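Local coordinates for protein beta-mannosidase (Trichoderma harzianum, PDB 4CVU) that probably hydrolyses terminal beta-linked mannose from the non-reducing ends of mannosides, as a fungal beta-mannosidase of glycoside hydrolase family 2, at residues Leu97-Asp102 with Ser141-Cys146; Val118-His123 with Tyr137-Ala142. One frame throughout, in Å; residues are numbered along the deposited sequence.

Contact 1: residues Leu97-Asp102 with Ser141-Cys146; sequences LSKHSD and SALASC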
ATOM      1  N   LEU A  97      41.166  20.464  10.404  1.00 60.90           N
ATOM      2  CA  LEU A  97      42.349  19.867   9.764  1.00 61.79           C
ATOM      3  C   LEU A  97      43.549  20.807  10.018  1.00 64.22           C
ATOM      4  O   LEU A  97      43.401  22.026   9.965  1.00 63.42           O
ATOM      5  CB  LEU A  97      42.142  19.652   8.252  1.00 59.49           C
ATOM      6  CG  LEU A  97      40.944  18.780   7.808  1.00 59.78           C
ATOM      7  CD1 LEU A  97      40.678  18.942   6.317  1.00 58.56           C
ATOM      8  CD2 LEU A  97      41.174  17.319   8.141  1.00 59.30           C
ATOM      9  N   SER A  98      44.713  20.239  10.324  1.00 64.86           N
ATOM     10  CA  SER A  98      45.934  21.032  10.438  1.00 66.80           C
ATOM     11  C   SER A  98      46.423  21.459   9.059  1.00 67.33           C
ATOM     12  O   SER A  98      46.423  20.660   8.118  1.00 66.68           O
ATOM     13  CB  SER A  98      47.046  20.242  11.127  1.00 67.57           C
ATOM     14  OG  SER A  98      48.258  20.999  11.133  1.00 67.00           O
ATOM     15  N   LYS A  99      46.863  22.710   8.957  1.00 70.63           N
ATOM     16  CA  LYS A  99      47.419  23.247   7.710  1.00 72.78           C
ATOM     17  C   LYS A  99      48.955  23.300   7.696  1.00 75.40           C
ATOM     18  O   LYS A  99      49.541  23.911   6.802  1.00 71.03           O
ATOM     19  CB  LYS A  99      46.834  24.638   7.429  1.00 74.65           C
ATOM     20  CG  LYS A  99      45.308  24.625   7.216  1.00 76.68           C
ATOM     21  CD  LYS A  99      44.854  25.606   6.139  1.00 77.31           C
ATOM     22  CE  LYS A  99      45.186  25.110   4.735  1.00 77.84           C
ATOM     23  NZ  LYS A  99      44.571  25.939   3.655  1.00 76.20           N
ATOM     24  N   HIS A 100      49.600  22.643   8.660  1.00 76.85           N
ATOM     25  CA  HIS A 100      51.063  22.555   8.683  1.00 79.36           C
ATOM     26  C   HIS A 100      51.530  21.642   7.551  1.00 77.33           C
ATOM     27  O   HIS A 100      50.979  20.569   7.351  1.00 75.72           O
ATOM     28  CB  HIS A 100      51.566  22.019  10.033  1.00 84.96           C
ATOM     29  CG  HIS A 100      51.175  22.864  11.216  1.00 93.18           C
ATOM     30  ND1 HIS A 100      50.949  22.336  12.471  1.00 95.50           N
ATOM     31  CD2 HIS A 100      50.959  24.199  11.331  1.00 97.38           C
ATOM     32  CE1 HIS A 100      50.623  23.308  13.307  1.00 95.72           C
ATOM     33  NE2 HIS A 100      50.620  24.447  12.640  1.00 97.41           N
ATOM     34  N   SER A 101      52.550  22.060   6.810  1.00 78.42           N
ATOM     35  CA  SER A 101      53.051  21.266   5.670  1.00 76.33           C
ATOM     36  C   SER A 101      53.965  20.086   6.090  1.00 75.56           C
ATOM     37  O   SER A 101      54.399  19.296   5.244  1.00 71.40           O
ATOM     38  CB  SER A 101      53.745  22.185   4.668  1.00 79.48           C
ATOM     39  OG  SER A 101      54.898  22.763   5.248  1.00 77.30           O
ATOM     40  N   ASP A 102      54.227  19.967   7.401  1.00 80.12           N
ATOM     41  CA  ASP A 102      54.831  18.755   8.014  1.00 80.48           C
ATOM     42  C   ASP A 102      53.889  17.527   7.937  1.00 82.46           C
ATOM     43  O   ASP A 102      54.264  16.420   8.363  1.00 80.65           O
ATOM     44  CB  ASP A 102      55.160  19.007   9.506  1.00 79.65           C
ATOM     45  CG  ASP A 102      56.579  19.527   9.738  1.00 74.81           C
ATOM     46  OD1 ASP A 102      57.211  20.065   8.827  1.00 73.99           O
ATOM     47  OD2 ASP A 102      57.060  19.399  10.859  1.00 76.03           O
ATOM     48  N   SER A 141      48.169  19.037  -1.106  1.00 61.63           N
ATOM     49  CA  SER A 141      48.368  20.260  -1.894  1.00 64.36           C
ATOM     50  C   SER A 141      47.054  21.008  -2.157  1.00 63.12           C
ATOM     51  O   SER A 141      47.023  22.224  -2.189  1.00 60.69           O
ATOM     52  CB  SER A 141      49.111  19.956  -3.211  1.00 65.65           C
ATOM     53  OG  SER A 141      48.320  19.206  -4.116  1.00 65.12           O
ATOM     54  N   ALA A 142      45.955  20.276  -2.335  1.00 65.11           N
ATOM     55  CA  ALA A 142      44.641  20.913  -2.453  1.00 61.59           C
ATOM     56  C   ALA A 142      44.318  21.667  -1.163  1.00 61.02           C
ATOM     57  O   ALA A 142      43.873  22.806  -1.200  1.00 62.33           O
ATOM     58  CB  ALA A 142      43.577  19.874  -2.745  1.00 62.51           C
ATOM     59  N   LEU A 143      44.581  21.032  -0.027  1.00 60.54           N
ATOM     60  CA  LEU A 143      44.375  21.659   1.273  1.00 62.04           C
ATOM     61  C   LEU A 143      45.214  22.931   1.418  1.00 66.13           C
ATOM     62  O   LEU A 143      44.724  23.943   1.907  1.00 65.99           O
ATOM     63  CB  LEU A 143      44.701  20.665   2.397  1.00 61.92           C
ATOM     64  CG  LEU A 143      44.666  21.145   3.852  1.00 63.04           C
ATOM     65  CD1 LEU A 143      43.317  21.744   4.200  1.00 65.34           C
ATOM     66  CD2 LEU A 143      44.990  20.009   4.811  1.00 60.69           C
ATOM     67  N   ALA A 144      46.474  22.874   0.989  1.00 67.20           N
ATOM     68  CA  ALA A 144      47.386  24.020   1.116  1.00 69.80           C
ATOM     69  C   ALA A 144      46.924  25.217   0.301  1.00 69.14           C
ATOM     70  O   ALA A 144      46.980  26.330   0.778  1.00 72.68           O
ATOM     71  CB  ALA A 144      48.797  23.625   0.708  1.00 69.87           C
ATOM     72  N   SER A 145      46.458  24.983  -0.921  1.00 69.88           N
ATOM     73  CA  SER A 145      45.904  26.053  -1.770  1.00 72.54           C
ATOM     74  C   SER A 145      44.545  26.590  -1.278  1.00 70.96           C
ATOM     75  O   SER A 145      44.092  27.644  -1.733  1.00 69.65           O
ATOM     76  CB  SER A 145      45.736  25.555  -3.213  1.00 73.33           C
ATOM     77  OG  SER A 145      44.611  24.678  -3.336  1.00 76.51           O
ATOM     78  N   CYS A 146      43.897  25.869  -0.369  1.00 69.76           N
ATOM     79  CA  CYS A 146      42.521  26.195   0.004  1.00 71.94           C
ATOM     80  C   CYS A 146      42.455  27.445   0.850  1.00 73.01           C
ATOM     81  O   CYS A 146      43.034  27.508   1.932  1.00 75.20           O
ATOM     82  CB  CYS A 146      41.825  25.042   0.744  1.00 71.46           C
ATOM     83  SG  CYS A 146      40.034  25.033   0.446  1.00 73.11           S
TER

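Contact 2: residues Val118-His123 with Tyr137-Ala142; sequences VKFCDH and YDVSSA. With MAN (alpha-D-mannopyranose), chain C.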
ATOM      1  N   VAL A 118      36.017  12.687  -7.542  1.00 47.71           N
ATOM      2  CA  VAL A 118      36.249  13.195  -6.196  1.00 49.05           C
ATOM      3  C   VAL A 118      36.944  14.555  -6.293  1.00 50.39           C
ATOM      4  O   VAL A 118      37.937  14.688  -7.024  1.00 51.98           O
ATOM      5  CB  VAL A 118      37.131  12.221  -5.388  1.00 48.99           C
ATOM      6  CG1 VAL A 118      37.287  12.702  -3.951  1.00 49.61           C
ATOM      7  CG2 VAL A 118      36.554  10.808  -5.417  1.00 49.05           C
ATOM      8  N   LYS A 119      36.422  15.543  -5.565  1.00 50.18           N
ATOM      9  CA  LYS A 119      36.986  16.882  -5.512  1.00 53.95           C
ATOM     10  C   LYS A 119      37.208  17.333  -4.084  1.00 55.92           C
ATOM     11  O   LYS A 119      36.366  17.125  -3.220  1.00 54.91           O
ATOM     12  CB  LYS A 119      36.085  17.915  -6.187  1.00 55.10           C
ATOM     13  CG  LYS A 119      36.072  17.861  -7.694  1.00 56.33           C
ATOM     14  CD  LYS A 119      35.384  19.095  -8.260  1.00 60.21           C
ATOM     15  CE  LYS A 119      34.946  18.866  -9.696  1.00 62.43           C
ATOM     16  NZ  LYS A 119      34.739  20.139 -10.445  1.00 66.17           N
ATOM     17  N   PHE A 120      38.337  17.991  -3.854  1.00 55.32           N
ATOM     18  CA  PHE A 120      38.685  18.497  -2.541  1.00 56.39           C
ATOM     19  C   PHE A 120      39.174  19.937  -2.730  1.00 59.83           C
ATOM     20  O   PHE A 120      40.147  20.195  -3.459  1.00 58.60           O
ATOM     21  CB  PHE A 120      39.752  17.606  -1.881  1.00 55.32           C
ATOM     22  CG  PHE A 120      39.942  17.871  -0.413  1.00 55.70           C
ATOM     23  CD1 PHE A 120      39.061  17.356   0.515  1.00 54.21           C
ATOM     24  CD2 PHE A 120      40.986  18.647   0.038  1.00 57.63           C
ATOM     25  CE1 PHE A 120      39.229  17.587   1.867  1.00 56.22           C
ATOM     26  CE2 PHE A 120      41.158  18.890   1.394  1.00 58.06           C
ATOM     27  CZ  PHE A 120      40.287  18.358   2.308  1.00 57.28           C
ATOM     28  N   CYS A 121      38.475  20.862  -2.082  1.00 62.05           N
ATOM     29  CA  CYS A 121      38.620  22.297  -2.336  1.00 65.41           C
ATOM     30  C   CYS A 121      38.612  22.579  -3.838  1.00 66.15           C
ATOM     31  O   CYS A 121      39.517  23.223  -4.361  1.00 68.70           O
ATOM     32  CB  CYS A 121      39.899  22.835  -1.687  1.00 69.92           C
ATOM     33  SG  CYS A 121      39.894  24.646  -1.571  1.00 76.73           S
ATOM     34  N   ASP A 122      37.645  22.026  -4.547  1.00 64.57           N
ATOM     35  CA  ASP A 122      37.421  22.310  -5.967  1.00 69.02           C
ATOM     36  C   ASP A 122      38.448  21.711  -6.968  1.00 67.12           C
ATOM     37  O   ASP A 122      38.390  21.970  -8.155  1.00 65.95           O
ATOM     38  CB  ASP A 122      37.316  23.813  -6.154  1.00 75.31           C
ATOM     39  CG  ASP A 122      36.062  24.228  -6.855  1.00 80.72           C
ATOM     40  OD1 ASP A 122      35.539  23.443  -7.665  1.00 87.65           O
ATOM     41  OD2 ASP A 122      35.599  25.351  -6.607  1.00 81.73           O
ATOM     42  N   HIS A 123      39.344  20.869  -6.480  1.00 64.70           N
ATOM     43  CA  HIS A 123      40.311  20.189  -7.304  1.00 63.53           C
ATOM     44  C   HIS A 123      39.953  18.728  -7.505  1.00 59.91           C
ATOM     45  O   HIS A 123      39.766  18.041  -6.549  1.00 57.71           O
ATOM     46  CB  HIS A 123      41.655  20.255  -6.600  1.00 67.41           C
ATOM     47  CG  HIS A 123      42.198  21.643  -6.482  1.00 70.42           C
ATOM     48  ND1 HIS A 123      43.534  21.900  -6.308  1.00 73.77           N
ATOM     49  CD2 HIS A 123      41.592  22.844  -6.555  1.00 72.45           C
ATOM     50  CE1 HIS A 123      43.722  23.202  -6.251  1.00 72.52           C
ATOM     51  NE2 HIS A 123      42.559  23.798  -6.401  1.00 73.03           N
ATOM     52  N   TYR A 137      43.608   8.944  -1.666  1.00 53.37           N
ATOM     53  CA  TYR A 137      44.093  10.076  -2.436  1.00 54.09           C
ATOM     54  C   TYR A 137      44.788  11.067  -1.518  1.00 54.88           C
ATOM     55  O   TYR A 137      44.282  11.403  -0.459  1.00 54.49           O
ATOM     56  CB  TYR A 137      42.933  10.759  -3.161  1.00 53.99           C
ATOM     57  CG  TYR A 137      42.140   9.837  -4.069  1.00 53.33           C
ATOM     58  CD1 TYR A 137      42.699   9.358  -5.245  1.00 52.61           C
ATOM     59  CD2 TYR A 137      40.829   9.453  -3.755  1.00 52.06           C
ATOM     60  CE1 TYR A 137      42.006   8.513  -6.088  1.00 51.50           C
ATOM     61  CE2 TYR A 137      40.115   8.614  -4.598  1.00 51.68           C
ATOM     62  CZ  TYR A 137      40.709   8.132  -5.755  1.00 52.52           C
ATOM     63  OH  TYR A 137      40.023   7.296  -6.597  1.00 51.46           O
ATOM     64  N   ASP A 138      45.970  11.514  -1.932  1.00 57.17           N
ATOM     65  CA  ASP A 138      46.738  12.502  -1.176  1.00 58.79           C
ATOM     66  C   ASP A 138      46.231  13.896  -1.541  1.00 56.55           C
ATOM     67  O   ASP A 138      46.439  14.354  -2.656  1.00 59.72           O
ATOM     68  CB  ASP A 138      48.231  12.352  -1.493  1.00 58.91           C
ATOM     69  CG  ASP A 138      49.130  13.142  -0.530  1.00 63.43           C
ATOM     70  OD1 ASP A 138      48.693  14.187   0.021  1.00 58.72           O
ATOM     71  OD2 ASP A 138      50.291  12.696  -0.339  1.00 62.64           O
ATOM     72  N   VAL A 139      45.571  14.562  -0.600  1.00 56.88           N
ATOM     73  CA  VAL A 139      45.009  15.904  -0.844  1.00 59.37           C
ATOM     74  C   VAL A 139      45.804  17.033  -0.168  1.00 60.60           C
ATOM     75  O   VAL A 139      45.290  18.153  -0.003  1.00 58.33           O
ATOM     76  CB  VAL A 139      43.510  16.021  -0.437  1.00 59.87           C
ATOM     77  CG1 VAL A 139      42.664  15.047  -1.245  1.00 58.68           C
ATOM     78  CG2 VAL A 139      43.314  15.798   1.059  1.00 59.18           C
ATOM     79  N   SER A 140      47.058  16.758   0.182  1.00 59.51           N
ATOM     80  CA  SER A 140      47.861  17.735   0.918  1.00 61.98           C
ATOM     81  C   SER A 140      47.942  19.079   0.205  1.00 61.87           C
ATOM     82  O   SER A 140      47.783  20.130   0.834  1.00 63.97           O
ATOM     83  CB  SER A 140      49.266  17.185   1.172  1.00 61.89           C
ATOM     84  OG  SER A 140      49.214  16.153   2.140  1.00 61.89           O
ATOM     85  N   SER A 141      48.169  19.037  -1.106  1.00 61.63           N
ATOM     86  CA  SER A 141      48.368  20.260  -1.894  1.00 64.36           C
ATOM     87  C   SER A 141      47.054  21.008  -2.157  1.00 63.12           C
ATOM     88  O   SER A 141      47.023  22.224  -2.189  1.00 60.69           O
ATOM     89  CB  SER A 141      49.111  19.956  -3.211  1.00 65.65           C
ATOM     90  OG  SER A 141      48.320  19.206  -4.116  1.00 65.12           O
ATOM     91  N   ALA A 142      45.955  20.276  -2.335  1.00 65.11           N
ATOM     92  CA  ALA A 142      44.641  20.913  -2.453  1.00 61.59           C
ATOM     93  C   ALA A 142      44.318  21.667  -1.163  1.00 61.02           C
ATOM     94  O   ALA A 142      43.873  22.806  -1.200  1.00 62.33           O
ATOM     95  CB  ALA A 142      43.577  19.874  -2.745  1.00 62.51           C
TER
HETATM   96  C1  MAN C   8      43.529  18.937 -13.064  1.00 61.12           C
HETATM   97  C2  MAN C   8      43.757  19.741 -11.786  1.00 64.17           C
HETATM   98  C3  MAN C   8      42.480  19.786 -10.947  1.00 62.04           C
HETATM   99  C4  MAN C   8      41.315  20.283 -11.804  1.00 63.41           C
HETATM  100  C5  MAN C   8      41.158  19.362 -13.024  1.00 60.40           C
HETATM  101  C6  MAN C   8      40.022  19.796 -13.941  1.00 57.79           C
HETATM  102  O2  MAN C   8      44.199  21.050 -12.102  1.00 69.86           O
HETATM  103  O3  MAN C   8      42.665  20.592  -9.802  1.00 64.05           O
HETATM  104  O4  MAN C   8      40.127  20.340 -11.034  1.00 61.76           O
HETATM  105  O5  MAN C   8      42.368  19.322 -13.775  1.00 61.98           O
HETATM  106  O6  MAN C   8      39.961  18.923 -15.059  1.00 58.63           O

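Contact 1: residues Leu97-Asp102 with Ser141-Cys146
Leu97 opens the meeting of this loop with helix 140-145, its CD1 reaching the CD1 methyl of Leu143 at 4.4 Å. The touch is loose and purely apolar, and Leu97 also packs on Phe120 and Gln219, so a branched aliphatic residue suits a place where loop, helix and strands converge. At Ser98 it is the backbone that faces the helix: the carbonyl oxygen of Ser98 stands 3.7 Å from CD2 of Leu143 and takes a hydrogen bond from Gln219. The hydroxyl turns back into its own loop, where Ser98 OG accepts from the N of His100 in an ST turn, a nearly straight bond of 169° that steadies the bend.

Lys99 carries the polar part of the contact. Its chain is bent at both chi2 and chi3, and it crosses Leu143 obliquely, with CE lying 3.9 Å from CD1 of Leu143 before the amine arrives at the helix end. There NZ donates to the carbonyl oxygen of Leu143 at 2.7 Å, tilted 21° from the carbonyl plane. The same oxygen accepts from the backbone N of Cys146 at 3.1 Å, so two donors grip it. The carbonyl oxygen of Cys146 is also near NZ, at 2.8 Å, but the angle is too poor for a hydrogen bond. Leu143 serves the lysine twice, with its CD1 methyl near CE and with its backbone carbonyl for the charge.

A lysine suits this exposed place because the C-terminal end of a helix presents carbonyl oxygens and the negative end of the helix dipole, which would probably favour a cation. The arrangement is that of a loop side chain binding a helix C-terminus, here in the galactose-binding-like domain of the enzyme.

Contact 2: residues Val118-His123 with Tyr137-Ala142
Phe120 and Val139 meet in the interior of the galactose-binding-like beta-sandwich, where strand 116-120 of one sheet faces the chain leaving strand 135-138 of the other. CG of Phe120 is anti to the backbone N (chi1 -167°), beside the carbonyl carbon, and the Phe120 side chain crosses that of Val139 at about a right angle. Val139 CG2 lies over one face, 4.0 Å from the ring centroid and 19° off the normal, a CH-pi contact offset toward the rim. Val139 CG1, anti to its carbonyl carbon, instead approaches CB of Phe120 at 3.9 Å. A beta-branched residue suits this place, since one methyl covers the ring while the other fills beside its stem. Ala142 CB sits at the ring edge, in plane, 4.0 Å from Phe120 CD2; its small size lets the helix come close. An alanine in place of Phe120 would probably open a gap beneath Val139 CG2 and leave that methyl without its aromatic face.

Earlier in both segments, Val118 CG2 touches Tyr137 CE2. The type I' turn from Phe120 to His123 brings the histidine ring near Ala142 CB and the attached glycan. Before the helix, Asp138 OD1 forms an Asx turn with Ser140 N and uses its syn lone pair for Ser140 OG at 2.9 Å.

Both contacts use helix 140-145 and share Ser141 and Ala142, but they engage different parts of it. Contact 2 is the more enclosed: none of its touching residues is exposed, and it joins the two sheets through apolar groups. Contact 1 lies toward the surface, about 10 Å away between centres, where a lysine can add its charge to the leucine packing and bond to a backbone carbonyl near the C-terminal end of the helix. The two are tied covalently by the disulfide of Cys121 and Cys146, and Phe120 spans them as well, since its ring atoms CZ and CE2 touch Leu97 and Leu143 of contact 1. Helix 140-145 is thus held from the sandwich interior and from the loop.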